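Side-chain contacts in tight junction protein ZO-3 (Homo sapiens, PDB 3KFV), which links tight junction transmembrane proteins such as claudins, junctional adhesion molecules and occludin to the actin cytoskeleton as a MAGUK scaffold: residues Val222-Pro227 with Ala253-Leu258; Pro231-Leu236 with Arg246-Leu251. One frame throughout, in Å; residues are numbered along the deposited sequence.

Contact 1 (Val222-Pro227 with Ala253-Leu258); sequences VVFFIP and AQAQKL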
loop_
_atom_site.group_PDB
_atom_site.type_symbol
_atom_site.label_atom_id
_atom_site.label_comp_id
_atom_site.label_asym_id
_atom_site.label_seq_id
_atom_site.Cartn_x
_atom_site.Cartn_y
_atom_site.Cartn_z
ATOM N N VAL A 222 -4.168 0.483 3.947
ATOM C CA VAL A 222 -3.251 1.305 4.739
ATOM C C VAL A 222 -3.957 2.476 5.405
ATOM O O VAL A 222 -4.483 3.356 4.731
ATOM C CB VAL A 222 -2.090 1.844 3.895
ATOM C CG1 VAL A 222 -1.162 2.653 4.769
ATOM C CG2 VAL A 222 -1.345 0.700 3.250
ATOM N N VAL A 223 -3.954 2.482 6.734
ATOM C CA VAL A 223 -4.676 3.495 7.490
ATOM C C VAL A 223 -3.744 4.322 8.361
ATOM O O VAL A 223 -3.023 3.779 9.192
ATOM C CB VAL A 223 -5.762 2.856 8.374
ATOM C CG1 VAL A 223 -6.371 3.898 9.309
ATOM C CG2 VAL A 223 -6.832 2.206 7.502
ATOM N N PHE A 224 -3.769 5.636 8.169
ATOM C CA PHE A 224 -2.901 6.541 8.917
ATOM C C PHE A 224 -3.716 7.397 9.883
ATOM O O PHE A 224 -4.730 7.984 9.504
ATOM C CB PHE A 224 -2.092 7.422 7.961
ATOM C CG PHE A 224 -1.244 8.451 8.656
ATOM C CD1 PHE A 224 0.018 8.128 9.131
ATOM C CD2 PHE A 224 -1.705 9.744 8.835
ATOM C CE1 PHE A 224 0.796 9.071 9.772
ATOM C CE2 PHE A 224 -0.928 10.689 9.479
ATOM C CZ PHE A 224 0.323 10.349 9.947
ATOM N N PHE A 225 -3.267 7.456 11.132
ATOM C CA PHE A 225 -3.967 8.204 12.172
ATOM C C PHE A 225 -3.283 9.534 12.464
ATOM O O PHE A 225 -2.100 9.569 12.805
ATOM C CB PHE A 225 -4.041 7.376 13.452
ATOM C CG PHE A 225 -4.941 6.187 13.346
ATOM C CD1 PHE A 225 -6.315 6.327 13.493
ATOM C CD2 PHE A 225 -4.422 4.932 13.102
ATOM C CE1 PHE A 225 -7.157 5.238 13.397
ATOM C CE2 PHE A 225 -5.261 3.832 13.007
ATOM C CZ PHE A 225 -6.631 3.987 13.156
ATOM N N ILE A 226 -4.037 10.622 12.342
ATOM C CA ILE A 226 -3.484 11.959 12.506
ATOM C C ILE A 226 -3.725 12.489 13.910
ATOM O O ILE A 226 -4.874 12.650 14.325
ATOM C CB ILE A 226 -4.093 12.956 11.497
ATOM C CG1 ILE A 226 -4.290 12.296 10.134
ATOM C CG2 ILE A 226 -3.206 14.186 11.356
ATOM C CD1 ILE A 226 -5.029 13.160 9.146
ATOM N N PRO A 227 -2.638 12.773 14.645
ATOM C CA PRO A 227 -2.693 13.315 16.004
ATOM C C PRO A 227 -2.973 14.813 16.008
ATOM O O PRO A 227 -2.385 15.538 15.209
ATOM C CB PRO A 227 -1.273 13.073 16.540
ATOM C CG PRO A 227 -0.541 12.295 15.465
ATOM C CD PRO A 227 -1.251 12.581 14.195
ATOM N N ALA A 253 6.490 12.895 16.154
ATOM C CA ALA A 253 7.373 13.274 15.066
ATOM C C ALA A 253 7.361 12.233 13.946
ATOM O O ALA A 253 7.436 12.586 12.766
ATOM C CB ALA A 253 8.789 13.499 15.580
ATOM N N GLN A 254 7.269 10.955 14.309
ATOM C CA GLN A 254 7.210 9.892 13.307
ATOM C C GLN A 254 5.982 10.060 12.408
ATOM O O GLN A 254 6.077 9.936 11.189
ATOM C CB GLN A 254 7.201 8.515 13.970
ATOM N N ALA A 255 4.835 10.353 13.009
ATOM C CA ALA A 255 3.615 10.572 12.241
ATOM C C ALA A 255 3.765 11.760 11.298
ATOM O O ALA A 255 3.282 11.728 10.163
ATOM C CB ALA A 255 2.420 10.771 13.170
ATOM N N GLN A 256 4.432 12.810 11.769
ATOM C CA GLN A 256 4.700 13.978 10.937
ATOM C C GLN A 256 5.551 13.601 9.727
ATOM O O GLN A 256 5.302 14.061 8.609
ATOM C CB GLN A 256 5.396 15.072 11.744
ATOM C CG GLN A 256 4.446 16.046 12.421
ATOM C CD GLN A 256 5.176 17.208 13.089
ATOM O OE1 GLN A 256 6.180 17.012 13.785
ATOM N NE2 GLN A 256 4.671 18.424 12.882
ATOM N N LYS A 257 6.552 12.758 9.960
ATOM C CA LYS A 257 7.440 12.295 8.899
ATOM C C LYS A 257 6.684 11.468 7.866
ATOM O O LYS A 257 6.879 11.644 6.665
ATOM C CB LYS A 257 8.603 11.487 9.484
ATOM C CG LYS A 257 9.596 10.963 8.457
ATOM N N LEU A 258 5.822 10.569 8.336
ATOM C CA LEU A 258 5.005 9.740 7.452
ATOM C C LEU A 258 4.047 10.575 6.607
ATOM O O LEU A 258 3.898 10.339 5.410
ATOM C CB LEU A 258 4.204 8.718 8.262
ATOM C CG LEU A 258 4.969 7.563 8.912
ATOM C CD1 LEU A 258 4.066 6.808 9.878
ATOM C CD2 LEU A 258 5.545 6.634 7.857
#

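Contact 2 (Pro231-Leu236 with Arg246-Leu251); sequences PALKAL and RSTRRL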
loop_
_atom_site.group_PDB
_atom_site.type_symbol
_atom_site.label_atom_id
_atom_site.label_comp_id
_atom_site.label_asym_id
_atom_site.label_seq_id
_atom_site.Cartn_x
_atom_site.Cartn_y
_atom_site.Cartn_z
ATOM N N PRO A 231 0.438 16.892 23.356
ATOM C CA PRO A 231 -0.363 16.659 24.561
ATOM C C PRO A 231 -1.535 15.724 24.271
ATOM O O PRO A 231 -1.678 14.703 24.944
ATOM C CB PRO A 231 -0.879 18.057 24.912
ATOM C CG PRO A 231 0.121 18.988 24.315
ATOM C CD PRO A 231 0.584 18.327 23.053
ATOM N N ALA A 232 -2.353 16.072 23.279
ATOM C CA ALA A 232 -3.559 15.304 22.959
ATOM C C ALA A 232 -3.255 13.825 22.736
ATOM O O ALA A 232 -4.075 12.960 23.045
ATOM C CB ALA A 232 -4.260 15.892 21.744
ATOM N N LEU A 233 -2.068 13.548 22.205
ATOM C CA LEU A 233 -1.636 12.185 21.938
ATOM C C LEU A 233 -1.166 11.486 23.212
ATOM O O LEU A 233 -1.393 10.286 23.398
ATOM C CB LEU A 233 -0.517 12.183 20.897
ATOM C CG LEU A 233 0.120 10.823 20.602
ATOM C CD1 LEU A 233 -0.923 9.837 20.093
ATOM C CD2 LEU A 233 1.264 10.971 19.612
ATOM N N LYS A 234 -0.500 12.237 24.085
ATOM C CA LYS A 234 -0.044 11.700 25.361
ATOM C C LYS A 234 -1.247 11.322 26.210
ATOM O O LYS A 234 -1.245 10.295 26.890
ATOM C CB LYS A 234 0.815 12.727 26.098
ATOM C CG LYS A 234 1.500 12.187 27.338
ATOM C CD LYS A 234 2.172 13.306 28.123
ATOM C CE LYS A 234 2.781 12.785 29.421
ATOM N NZ LYS A 234 3.283 13.896 30.282
ATOM N N ALA A 235 -2.276 12.159 26.157
ATOM C CA ALA A 235 -3.515 11.897 26.872
ATOM C C ALA A 235 -4.127 10.602 26.371
ATOM O O ALA A 235 -4.341 9.665 27.140
ATOM C CB ALA A 235 -4.483 13.043 26.683
ATOM N N LEU A 236 -4.402 10.558 25.073
ATOM C CA LEU A 236 -4.956 9.371 24.428
ATOM C C LEU A 236 -4.197 8.092 24.796
ATOM O O LEU A 236 -4.800 7.073 25.125
ATOM C CB LEU A 236 -4.949 9.557 22.909
ATOM C CG LEU A 236 -5.579 8.462 22.050
ATOM C CD1 LEU A 236 -6.995 8.164 22.514
ATOM C CD2 LEU A 236 -5.576 8.885 20.598
ATOM N N ARG A 246 6.524 4.323 25.919
ATOM C CA ARG A 246 7.007 4.766 24.609
ATOM C C ARG A 246 6.840 6.272 24.405
ATOM O O ARG A 246 5.858 6.870 24.850
ATOM C CB ARG A 246 6.330 3.977 23.483
ATOM C CG ARG A 246 6.928 2.592 23.276
ATOM C CD ARG A 246 5.987 1.663 22.528
ATOM N NE ARG A 246 5.710 2.119 21.168
ATOM C CZ ARG A 246 5.295 1.324 20.183
ATOM N NH1 ARG A 246 5.112 0.025 20.404
ATOM N NH2 ARG A 246 5.067 1.825 18.973
ATOM N N SER A 247 7.815 6.880 23.736
ATOM C CA SER A 247 7.843 8.329 23.585
ATOM C C SER A 247 6.622 8.863 22.848
ATOM O O SER A 247 6.413 8.578 21.667
ATOM C CB SER A 247 9.129 8.783 22.880
ATOM N N THR A 248 5.808 9.633 23.561
ATOM C CA THR A 248 4.757 10.409 22.926
ATOM C C THR A 248 5.431 11.374 21.965
ATOM O O THR A 248 4.812 11.911 21.048
ATOM C CB THR A 248 3.948 11.193 23.970
ATOM O OG1 THR A 248 3.018 10.309 24.615
ATOM C CG2 THR A 248 3.189 12.345 23.319
ATOM N N ARG A 249 6.727 11.568 22.180
ATOM C CA ARG A 249 7.512 12.522 21.419
ATOM C C ARG A 249 8.025 11.886 20.128
ATOM O O ARG A 249 7.796 12.411 19.039
ATOM C CB ARG A 249 8.668 13.024 22.284
ATOM C CG ARG A 249 9.102 14.454 22.019
ATOM C CD ARG A 249 9.511 15.138 23.322
ATOM N NE ARG A 249 9.980 14.185 24.331
ATOM C CZ ARG A 249 11.257 13.864 24.537
ATOM N NH1 ARG A 249 12.214 14.418 23.801
ATOM N NH2 ARG A 249 11.577 12.985 25.483
ATOM N N ARG A 250 8.708 10.751 20.251
ATOM C CA ARG A 250 9.205 10.031 19.077
ATOM C C ARG A 250 8.058 9.622 18.147
ATOM O O ARG A 250 8.215 9.591 16.922
ATOM C CB ARG A 250 10.008 8.796 19.495
ATOM N N LEU A 251 6.906 9.312 18.736
ATOM C CA LEU A 251 5.750 8.864 17.969
ATOM C C LEU A 251 5.068 10.000 17.213
ATOM O O LEU A 251 4.631 9.817 16.075
ATOM C CB LEU A 251 4.741 8.149 18.872
ATOM C CG LEU A 251 5.088 6.716 19.274
ATOM C CD1 LEU A 251 3.981 6.130 20.130
ATOM C CD2 LEU A 251 5.331 5.847 18.045
#

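Contact 1 (Val222-Pro227 with Ala253-Leu258)
Phe-224 of the strand segment Val-222 to Pro-227 reaches across to Ala-255 and Leu-258 on one side of the helical segment Ala-253 to Leu-258. CG of Phe-224 is anti to the backbone N (chi1 176°), which carries the ring out toward the helix. The CE1-CZ edge of the ring does the touching. Its CZ lies 3.9 Å from CB of Ala-255, and its CE1 lies 3.7 Å from CB of Leu-258. The Leu-258 side chain crosses the ring obliquely, with CD1 4.0 Å from CE1 of Phe-224 and close to the ring plane. Farther along the strand, CG of Pro-227 meets CB of Ala-255 at 4.0 Å. The single methyl of Ala-255 thus touches both Phe-224 and Pro-227.

One polar atom joins the contact. The backbone O of Ala-255 faces the edge of the Phe-224 ring, near its plane, 3.3 Å from CZ. No hydrogen bond links the two segments. An alanine at Phe-224 is likely to open a gap between strand and helix, leaving the Ala-255 methyl and Leu-258 CB without their aromatic partner.

Phe-224 also stacks on Phe-266 and touches Leu-151 of the neighbouring strand, while Pro-153 packs on both Pro-227 and Ala-255. Phe-225, the next residue, turns its end away from the helix and meets Trp-279 edge-to-face.

The axes of segments 222-227 and 253-258 approach to 8.9 Å, with 122° between their N-to-C directions. Residues 221-227 form an inner strand of a parallel sheet, and helix 248-262 covers it. This is the layered alpha/beta packing of the guanylate kinase-like domain, which has the P-loop NTPase type of fold.

Contact 2 (Pro231-Leu236 with Arg246-Leu251)
Thr-248 sets its side chain against Lys-234, where two successive helices of the guanylate kinase-like domain meet. Helix 230-240 supplies one side. Helix 248-262 supplies the other with its first turn, and Ser-247 occupies the N-cap position just before it. The closest backbones are those of Lys-234 and Thr-248, whose CA atoms lie 5.5 Å apart.

The apolar touches are made by methyl and methylene groups. CG2 of Thr-248 lies 3.7 Å from CB of Lys-234. Thr-248 holds this methyl anti to its own backbone N, a rotation that also brings OG1 toward the lysine. The two side chains cross at about a right angle. Only the near part of the lysine takes part. Beyond CG its chain is extended and leads away from Thr-248. The contact is made by CA, CB and CG, and the ammonium group lies outside it.

Leu-233 approaches from the preceding position on the same helix. Its CG is anti to the backbone N (chi1 175°), and CD2 comes to 3.9 Å from the backbone O of Thr-248. The side chains touch more loosely, with CG of Leu-233 4.4 Å from CG2 of Thr-248. Leu-233 is buried. Leu-233 and Leu-251 both pack on Pro-153, which thus touches both helices.

Polar groups contribute no hydrogen bond across the interface. Backbone bonds such as Ala-235 N to Pro-231 O run within a helix. At the start of the first helix, the backbone N of Ala-232 bonds to OG of Ser-229. OG1 of Thr-248 meets aliphatic carbon of the lysine, 3.4 Å from CA of Lys-234.

Overall arrangement
Contacts 1 and 2 lie on the same side of the chain's centre, with their own centres about 12 Å apart. Both use helix 248-262. Contact 2 takes its first turn, and contact 1 takes a later part. Along the chain the order is strand 221-227, helix 230-240, then helix 248-262, so contact 2 is nested inside the loop closed by contact 1. One helix thus packs both on the parallel sheet and on the helix that directly follows the strand, and a single loop residue lies against both contacts. All four segments belong to the guanylate kinase-like domain, where these contacts join sheet and helices within this part of the scaffold.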